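Local structure of DNA topoisomerase 2-associated protein PAT1 (Saccharomyces cerevisiae, 5LMG) at residues A[141-146]-A[250-255]; A[202-207]-A[278-283]. The protein activates mRNA decapping and represses translation, its C-terminal domain directly binding the decapping enzyme Dcp2 and the 5'-3' exonuclease Xrn1. The protein carries 2 engineered substitutions. All coordinates share one frame; numbering follows the deposited sequence.

Contact 1 (A[141-146]-A[250-255]); sequences SSYKTT and IQLIFP. With EDO (1,2-ethanediol), chain H.
A chi1 of 68° places CG of Tyr143 between the backbone N and the carbonyl carbon, and the ring reaches across to the turn 250-255, where it meets Leu252 and Pro255. The hydroxyl does the polar work: Tyr143 OH donates to Leu252 O over 2.6 Å, arriving in the carbonyl plane on a lone pair, with a C=O...O angle of 127°. That acceptor lies at the edge of the ring, near its plane, while Leu252 CB stands 3.7 Å from Tyr143 OH. Pro255 approaches differently, over a face: its CA sits 4.1 Å from the centroid of the Tyr143 ring, 24° off the normal, a CH-pi contact displaced toward the rim. Pro255 CB adds an apolar touch on Tyr143 CD2 at 3.7 Å. One ring is thus fixed by its hydroxyl and by one face. With an alanine here, Leu252 O would probably be left without this donor and a gap would be likely to open beside Pro255. Within the loop, Ser142 OG accepts from Lys144 N at 3.2 Å, an ST turn. The contact joins the loop between helices 136-141 and 151-174 to the 3-10 segment 250-253 and the loop after it, ahead of helix 257-267; Ile253 and Phe254 leave the backbone on the side away from it and pack on helix 275-286, and Phe254 also reaches helix 290-322.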
ATOM      1  N   SER A 141      -5.090  -9.916  -2.291  1.00 39.79           N
ATOM      2  CA  SER A 141      -3.967  -9.476  -1.459  1.00 39.40           C
ATOM      3  C   SER A 141      -4.289  -9.423   0.048  1.00 41.84           C
ATOM      4  O   SER A 141      -3.408  -9.088   0.842  1.00 41.38           O
ATOM      5  CB  SER A 141      -3.413  -8.140  -1.956  1.00 41.41           C
ATOM      6  OG  SER A 141      -4.415  -7.139  -1.902  1.00 42.83           O
ATOM      7  N   SER A 142      -5.534  -9.747   0.445  1.00 38.55           N
ATOM      8  CA  SER A 142      -5.900  -9.778   1.870  1.00 38.26           C
ATOM      9  C   SER A 142      -5.637 -11.194   2.412  1.00 42.57           C
ATOM     10  O   SER A 142      -6.157 -12.168   1.864  1.00 39.89           O
ATOM     11  CB  SER A 142      -7.372  -9.429   2.077  1.00 40.26           C
ATOM     12  OG  SER A 142      -7.776  -9.664   3.420  1.00 42.02           O
ATOM     13  N   TYR A 143      -4.887 -11.293   3.518  1.00 40.20           N
ATOM     14  CA  TYR A 143      -4.633 -12.575   4.188  1.00 40.18           C
ATOM     15  C   TYR A 143      -5.926 -13.173   4.764  1.00 45.31           C
ATOM     16  O   TYR A 143      -5.981 -14.367   5.013  1.00 45.35           O
ATOM     17  CB  TYR A 143      -3.569 -12.411   5.286  1.00 40.00           C
ATOM     18  CG  TYR A 143      -3.987 -11.588   6.488  1.00 39.19           C
ATOM     19  CD1 TYR A 143      -4.724 -12.159   7.526  1.00 40.57           C
ATOM     20  CD2 TYR A 143      -3.538 -10.279   6.652  1.00 38.82           C
ATOM     21  CE1 TYR A 143      -5.031 -11.442   8.676  1.00 39.69           C
ATOM     22  CE2 TYR A 143      -3.824  -9.558   7.811  1.00 39.13           C
ATOM     23  CZ  TYR A 143      -4.581 -10.141   8.816  1.00 44.47           C
ATOM     24  OH  TYR A 143      -4.934  -9.441   9.941  1.00 46.13           O
ATOM     25  N   LYS A 144      -6.957 -12.332   4.992  1.00 44.54           N
ATOM     26  CA  LYS A 144      -8.241 -12.770   5.528  1.00 44.67           C
ATOM     27  C   LYS A 144      -9.066 -13.469   4.461  1.00 49.20           C
ATOM     28  O   LYS A 144      -9.563 -14.560   4.717  1.00 50.40           O
ATOM     29  CB  LYS A 144      -9.020 -11.597   6.151  1.00 47.20           C
ATOM     30  CG  LYS A 144      -8.578 -11.254   7.571  1.00 67.89           C
ATOM     31  CD  LYS A 144      -9.252 -12.142   8.624  1.00 79.80           C
ATOM     32  CE  LYS A 144      -8.485 -12.165   9.927  1.00 92.14           C
ATOM     33  NZ  LYS A 144      -9.058 -13.142  10.890  1.00 98.43           N
ATOM     34  N   THR A 145      -9.216 -12.851   3.272  1.00 44.58           N
ATOM     35  CA  THR A 145     -10.018 -13.425   2.185  1.00 44.42           C
ATOM     36  C   THR A 145      -9.241 -14.426   1.304  1.00 47.91           C
ATOM     37  O   THR A 145      -9.862 -15.307   0.711  1.00 48.51           O
ATOM     38  CB  THR A 145     -10.685 -12.334   1.349  1.00 49.51           C
ATOM     39  OG1 THR A 145      -9.710 -11.363   0.991  1.00 49.93           O
ATOM     40  CG2 THR A 145     -11.869 -11.678   2.068  1.00 48.40           C
ATOM     41  N   THR A 146      -7.902 -14.278   1.209  1.00 42.92           N
ATOM     42  CA  THR A 146      -7.017 -15.165   0.432  1.00 42.56           C
ATOM     43  C   THR A 146      -5.813 -15.586   1.327  1.00 45.98           C
ATOM     44  O   THR A 146      -4.724 -15.004   1.211  1.00 43.71           O
ATOM     45  CB  THR A 146      -6.641 -14.519  -0.921  1.00 47.39           C
ATOM     46  OG1 THR A 146      -7.826 -14.068  -1.575  1.00 46.06           O
ATOM     47  CG2 THR A 146      -5.886 -15.484  -1.860  1.00 46.49           C
ATOM     48  N   ILE A 250      -5.280  -1.959  14.911  1.00 41.29           N
ATOM     49  CA  ILE A 250      -3.982  -1.592  14.314  1.00 41.67           C
ATOM     50  C   ILE A 250      -3.041  -2.818  14.131  1.00 46.03           C
ATOM     51  O   ILE A 250      -2.386  -2.923  13.091  1.00 45.29           O
ATOM     52  CB  ILE A 250      -3.287  -0.407  15.065  1.00 44.45           C
ATOM     53  CG1 ILE A 250      -4.148   0.884  14.966  1.00 45.32           C
ATOM     54  CG2 ILE A 250      -1.867  -0.132  14.519  1.00 44.29           C
ATOM     55  CD1 ILE A 250      -3.829   2.013  16.049  1.00 46.92           C
ATOM     56  N   GLN A 251      -3.008  -3.748  15.104  1.00 43.30           N
ATOM     57  CA  GLN A 251      -2.183  -4.963  15.043  1.00 43.84           C
ATOM     58  C   GLN A 251      -2.538  -5.880  13.832  1.00 46.47           C
ATOM     59  O   GLN A 251      -1.655  -6.573  13.312  1.00 44.09           O
ATOM     60  CB  GLN A 251      -2.241  -5.716  16.395  1.00 45.88           C
ATOM     61  CG  GLN A 251      -1.962  -7.231  16.365  1.00 68.20           C
ATOM     62  CD  GLN A 251      -0.508  -7.583  16.142  1.00 87.79           C
ATOM     63  OE1 GLN A 251       0.382  -7.194  16.912  1.00 87.57           O
ATOM     64  NE2 GLN A 251      -0.245  -8.392  15.122  1.00 71.65           N
ATOM     65  N   LEU A 252      -3.804  -5.819  13.352  1.00 43.36           N
ATOM     66  CA  LEU A 252      -4.291  -6.638  12.225  1.00 42.71           C
ATOM     67  C   LEU A 252      -3.615  -6.317  10.873  1.00 45.67           C
ATOM     68  O   LEU A 252      -3.782  -7.063   9.909  1.00 45.57           O
ATOM     69  CB  LEU A 252      -5.823  -6.577  12.108  1.00 42.71           C
ATOM     70  CG  LEU A 252      -6.644  -7.008  13.339  1.00 48.17           C
ATOM     71  CD1 LEU A 252      -8.135  -6.907  13.041  1.00 48.50           C
ATOM     72  CD2 LEU A 252      -6.293  -8.440  13.796  1.00 50.78           C
ATOM     73  N   ILE A 253      -2.831  -5.234  10.809  1.00 40.84           N
ATOM     74  CA  ILE A 253      -2.072  -4.871   9.613  1.00 39.58           C
ATOM     75  C   ILE A 253      -0.873  -5.841   9.417  1.00 42.74           C
ATOM     76  O   ILE A 253      -0.370  -5.958   8.301  1.00 42.36           O
ATOM     77  CB  ILE A 253      -1.667  -3.370   9.586  1.00 41.95           C
ATOM     78  CG1 ILE A 253      -0.508  -3.061  10.568  1.00 41.56           C
ATOM     79  CG2 ILE A 253      -2.882  -2.438   9.804  1.00 43.23           C
ATOM     80  CD1 ILE A 253      -0.006  -1.615  10.540  1.00 46.74           C
ATOM     81  N   PHE A 254      -0.434  -6.533  10.501  1.00 38.71           N
ATOM     82  CA  PHE A 254       0.663  -7.518  10.469  1.00 39.12           C
ATOM     83  C   PHE A 254       0.039  -8.901  10.186  1.00 44.25           C
ATOM     84  O   PHE A 254      -0.730  -9.386  11.018  1.00 43.85           O
ATOM     85  CB  PHE A 254       1.449  -7.519  11.797  1.00 40.40           C
ATOM     86  CG  PHE A 254       2.255  -6.268  12.063  1.00 41.30           C
ATOM     87  CD1 PHE A 254       1.669  -5.155  12.659  1.00 43.54           C
ATOM     88  CD2 PHE A 254       3.604  -6.203  11.717  1.00 42.30           C
ATOM     89  CE1 PHE A 254       2.417  -3.993  12.901  1.00 43.84           C
ATOM     90  CE2 PHE A 254       4.356  -5.049  11.971  1.00 44.19           C
ATOM     91  CZ  PHE A 254       3.760  -3.953  12.576  1.00 42.07           C
ATOM     92  N   PRO A 255       0.292  -9.514   8.998  1.00 41.54           N
ATOM     93  CA  PRO A 255      -0.344 -10.811   8.681  1.00 42.43           C
ATOM     94  C   PRO A 255       0.120 -11.973   9.563  1.00 45.98           C
ATOM     95  O   PRO A 255       1.225 -11.893  10.120  1.00 44.39           O
ATOM     96  CB  PRO A 255       0.034 -11.054   7.207  1.00 43.63           C
ATOM     97  CG  PRO A 255       0.502  -9.735   6.694  1.00 47.55           C
ATOM     98  CD  PRO A 255       1.137  -9.060   7.880  1.00 43.03           C
TER
HETATM   99  C1  EDO H 804       5.030 -10.714  12.342  1.00 66.28           C
HETATM  100  O1  EDO H 804       5.631  -9.428  12.296  1.00 65.04           O
HETATM  101  C2  EDO H 804       3.559 -10.605  11.878  1.00 67.62           C
HETATM  102  O2  EDO H 804       3.464 -10.316  10.478  1.00 65.39           O

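Contact 2 (A[202-207]-A[278-283]); sequences IGLNLI and WAFLAS. Engineered in segment 278-283: Ala279 (natural residue Gln). With EDO (1,2-ethanediol), chain J.
Leu204 lies over one face of the Phe280 ring, and Ile207 meets its edge. Leu204 CD1 lies 3.6 Å from the centroid of the Phe280 ring and 11° off the normal, so this methyl is centred on the face in a CH-pi contact; its nearest ring atom is Phe280 CG, also at 3.6 Å. The rest of the leucine runs back toward the stem of the aromatic side chain, with Leu204 CG 3.8 Å from Phe280 CB, and the two side chains cross at about a right angle. Near the ring plane, Ile207 CG2 touches Phe280 CE1 at 3.7 Å. Phe280 has CG opposite its backbone N (chi1 166°), which sends the ring toward helix 201-216, where these two aliphatic residues stand one turn apart. All three are buried, and no hydrogen bond links the segments. Ser283 OG donates to Phe280 O at 2.9 Å, tilted 26° from the carbonyl plane, and O1 of an ethanediol, probably from the crystallisation liquor, donates to Asn205 O at 2.7 Å. This is apolar helix-to-helix packing near the centre of the chain. Helix 151-174 backs helix 201-216 through Ile202 and Leu206, while helices 290-322 and 329-355 pack against helix 275-286 through Trp278 and Leu281.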
ATOM      1  N   ILE A 202      -2.154  -3.953  -0.977  1.00 40.07           N
ATOM      2  CA  ILE A 202      -2.625  -2.889  -1.888  1.00 39.44           C
ATOM      3  C   ILE A 202      -3.440  -1.849  -1.114  1.00 41.48           C
ATOM      4  O   ILE A 202      -3.207  -0.652  -1.276  1.00 39.22           O
ATOM      5  CB  ILE A 202      -3.407  -3.452  -3.122  1.00 42.38           C
ATOM      6  CG1 ILE A 202      -2.599  -4.537  -3.906  1.00 42.30           C
ATOM      7  CG2 ILE A 202      -3.916  -2.323  -4.064  1.00 42.80           C
ATOM      8  CD1 ILE A 202      -1.192  -4.106  -4.479  1.00 41.78           C
ATOM      9  N   GLY A 203      -4.385  -2.325  -0.299  1.00 39.15           N
ATOM     10  CA  GLY A 203      -5.233  -1.487   0.545  1.00 38.95           C
ATOM     11  C   GLY A 203      -4.415  -0.599   1.454  1.00 42.34           C
ATOM     12  O   GLY A 203      -4.594   0.623   1.443  1.00 41.18           O
ATOM     13  N   LEU A 204      -3.446  -1.210   2.176  1.00 39.94           N
ATOM     14  CA  LEU A 204      -2.554  -0.496   3.086  1.00 40.09           C
ATOM     15  C   LEU A 204      -1.713   0.557   2.370  1.00 42.40           C
ATOM     16  O   LEU A 204      -1.633   1.689   2.852  1.00 41.78           O
ATOM     17  CB  LEU A 204      -1.670  -1.454   3.898  1.00 40.51           C
ATOM     18  CG  LEU A 204      -1.093  -0.873   5.195  1.00 44.89           C
ATOM     19  CD1 LEU A 204      -2.187  -0.699   6.272  1.00 45.48           C
ATOM     20  CD2 LEU A 204       0.024  -1.749   5.731  1.00 46.53           C
ATOM     21  N   ASN A 205      -1.098   0.185   1.227  1.00 39.86           N
ATOM     22  CA  ASN A 205      -0.283   1.104   0.427  1.00 39.15           C
ATOM     23  C   ASN A 205      -1.108   2.265  -0.140  1.00 43.10           C
ATOM     24  O   ASN A 205      -0.618   3.389  -0.156  1.00 41.22           O
ATOM     25  CB  ASN A 205       0.474   0.373  -0.653  1.00 39.56           C
ATOM     26  CG  ASN A 205       1.585  -0.526  -0.146  1.00 55.57           C
ATOM     27  OD1 ASN A 205       1.994  -0.478   1.023  1.00 47.59           O
ATOM     28  ND2 ASN A 205       2.085  -1.385  -1.016  1.00 44.92           N
ATOM     29  N   LEU A 206      -2.367   2.011  -0.552  1.00 40.67           N
ATOM     30  CA  LEU A 206      -3.251   3.075  -1.042  1.00 40.90           C
ATOM     31  C   LEU A 206      -3.574   4.074   0.073  1.00 43.63           C
ATOM     32  O   LEU A 206      -3.587   5.276  -0.188  1.00 43.49           O
ATOM     33  CB  LEU A 206      -4.546   2.521  -1.658  1.00 41.55           C
ATOM     34  CG  LEU A 206      -4.432   2.033  -3.105  1.00 47.93           C
ATOM     35  CD1 LEU A 206      -5.617   1.164  -3.488  1.00 48.33           C
ATOM     36  CD2 LEU A 206      -4.326   3.196  -4.057  1.00 52.15           C
ATOM     37  N   ILE A 207      -3.787   3.585   1.317  1.00 39.73           N
ATOM     38  CA  ILE A 207      -4.072   4.448   2.469  1.00 40.14           C
ATOM     39  C   ILE A 207      -2.831   5.309   2.771  1.00 43.80           C
ATOM     40  O   ILE A 207      -2.972   6.520   2.905  1.00 42.58           O
ATOM     41  CB  ILE A 207      -4.617   3.670   3.707  1.00 43.20           C
ATOM     42  CG1 ILE A 207      -5.973   3.000   3.387  1.00 44.42           C
ATOM     43  CG2 ILE A 207      -4.762   4.598   4.940  1.00 44.18           C
ATOM     44  CD1 ILE A 207      -6.355   1.805   4.289  1.00 46.48           C
ATOM     45  N   TRP A 278       5.623  -0.717   8.230  1.00 39.32           N
ATOM     46  CA  TRP A 278       6.279   0.332   9.020  1.00 39.82           C
ATOM     47  C   TRP A 278       6.159   1.695   8.339  1.00 42.46           C
ATOM     48  O   TRP A 278       6.102   2.694   9.044  1.00 42.08           O
ATOM     49  CB  TRP A 278       7.738  -0.034   9.358  1.00 38.85           C
ATOM     50  CG  TRP A 278       7.853  -1.289  10.180  1.00 39.63           C
ATOM     51  CD1 TRP A 278       8.225  -2.526   9.734  1.00 42.22           C
ATOM     52  CD2 TRP A 278       7.471  -1.454  11.558  1.00 39.41           C
ATOM     53  NE1 TRP A 278       8.131  -3.445  10.754  1.00 42.01           N
ATOM     54  CE2 TRP A 278       7.651  -2.819  11.882  1.00 43.71           C
ATOM     55  CE3 TRP A 278       6.993  -0.580  12.554  1.00 40.77           C
ATOM     56  CZ2 TRP A 278       7.402  -3.324  13.169  1.00 43.37           C
ATOM     57  CZ3 TRP A 278       6.716  -1.086  13.819  1.00 42.42           C
ATOM     58  CH2 TRP A 278       6.918  -2.443  14.117  1.00 42.96           C
ATOM     59  N   ALA A 279       6.075   1.732   6.981  1.00 39.65           N
ATOM     60  CA  ALA A 279       5.884   2.974   6.210  1.00 39.00           C
ATOM     61  C   ALA A 279       4.473   3.517   6.475  1.00 40.28           C
ATOM     62  O   ALA A 279       4.312   4.718   6.700  1.00 37.86           O
ATOM     63  CB  ALA A 279       6.109   2.734   4.725  1.00 39.20           C
ATOM     64  N   PHE A 280       3.467   2.626   6.515  1.00 36.77           N
ATOM     65  CA  PHE A 280       2.102   3.005   6.860  1.00 36.83           C
ATOM     66  C   PHE A 280       2.046   3.573   8.292  1.00 39.09           C
ATOM     67  O   PHE A 280       1.454   4.634   8.490  1.00 36.54           O
ATOM     68  CB  PHE A 280       1.123   1.818   6.725  1.00 38.86           C
ATOM     69  CG  PHE A 280      -0.220   2.075   7.384  1.00 40.22           C
ATOM     70  CD1 PHE A 280      -1.186   2.861   6.755  1.00 42.72           C
ATOM     71  CD2 PHE A 280      -0.507   1.556   8.643  1.00 41.49           C
ATOM     72  CE1 PHE A 280      -2.419   3.114   7.369  1.00 43.65           C
ATOM     73  CE2 PHE A 280      -1.728   1.830   9.269  1.00 44.65           C
ATOM     74  CZ  PHE A 280      -2.686   2.598   8.622  1.00 43.35           C
ATOM     75  N   LEU A 281       2.666   2.860   9.274  1.00 36.95           N
ATOM     76  CA  LEU A 281       2.673   3.261  10.688  1.00 37.26           C
ATOM     77  C   LEU A 281       3.370   4.599  10.885  1.00 40.97           C
ATOM     78  O   LEU A 281       2.942   5.367  11.728  1.00 39.42           O
ATOM     79  CB  LEU A 281       3.306   2.183  11.584  1.00 37.19           C
ATOM     80  CG  LEU A 281       2.503   0.898  11.813  1.00 40.51           C
ATOM     81  CD1 LEU A 281       3.362  -0.163  12.488  1.00 40.18           C
ATOM     82  CD2 LEU A 281       1.240   1.158  12.663  1.00 41.71           C
ATOM     83  N   ALA A 282       4.436   4.873  10.091  1.00 38.43           N
ATOM     84  CA  ALA A 282       5.194   6.122  10.131  1.00 38.00           C
ATOM     85  C   ALA A 282       4.301   7.267   9.641  1.00 41.25           C
ATOM     86  O   ALA A 282       4.246   8.307  10.299  1.00 40.13           O
ATOM     87  CB  ALA A 282       6.446   6.013   9.268  1.00 39.10           C
ATOM     88  N   SER A 283       3.545   7.060   8.540  1.00 38.03           N
ATOM     89  CA  SER A 283       2.652   8.109   8.025  1.00 38.27           C
ATOM     90  C   SER A 283       1.457   8.354   8.952  1.00 41.56           C
ATOM     91  O   SER A 283       1.068   9.513   9.142  1.00 40.25           O
ATOM     92  CB  SER A 283       2.209   7.821   6.594  1.00 42.02           C
ATOM     93  OG  SER A 283       1.302   6.733   6.553  1.00 56.03           O
TER
HETATM   94  C1  EDO J 806       3.143   3.681   0.053  1.00 58.68           C
HETATM   95  O1  EDO J 806       2.026   3.347  -0.736  1.00 57.72           O
HETATM   96  C2  EDO J 806       3.775   2.374   0.575  1.00 59.22           C
HETATM   97  O2  EDO J 806       4.579   2.660   1.702  1.00 59.77           O

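Contact 1 and contact 2 have centres about 13 Å apart, and their segments alternate along the chain in the order 141-146, 202-207, 250-255, 278-283. Direct packing connects them: Ile253 CD1 reaches Phe280 CD2 at 3.7 Å, and the rings of Phe254 and Trp278 meet edge to face. Contact 1 ties two interhelical loops, whereas contact 2 lies deeper, between helices 201-216 and 275-286. Because Ile253 leans on the same phenylalanine that Leu204 covers on one face, the turn 250-255 bridges the two sites. All four segments belong to the PAT1 family region, and together they bring helices distant in sequence into contact in this largely helical C-terminal domain, consistent with a TPR-like relationship.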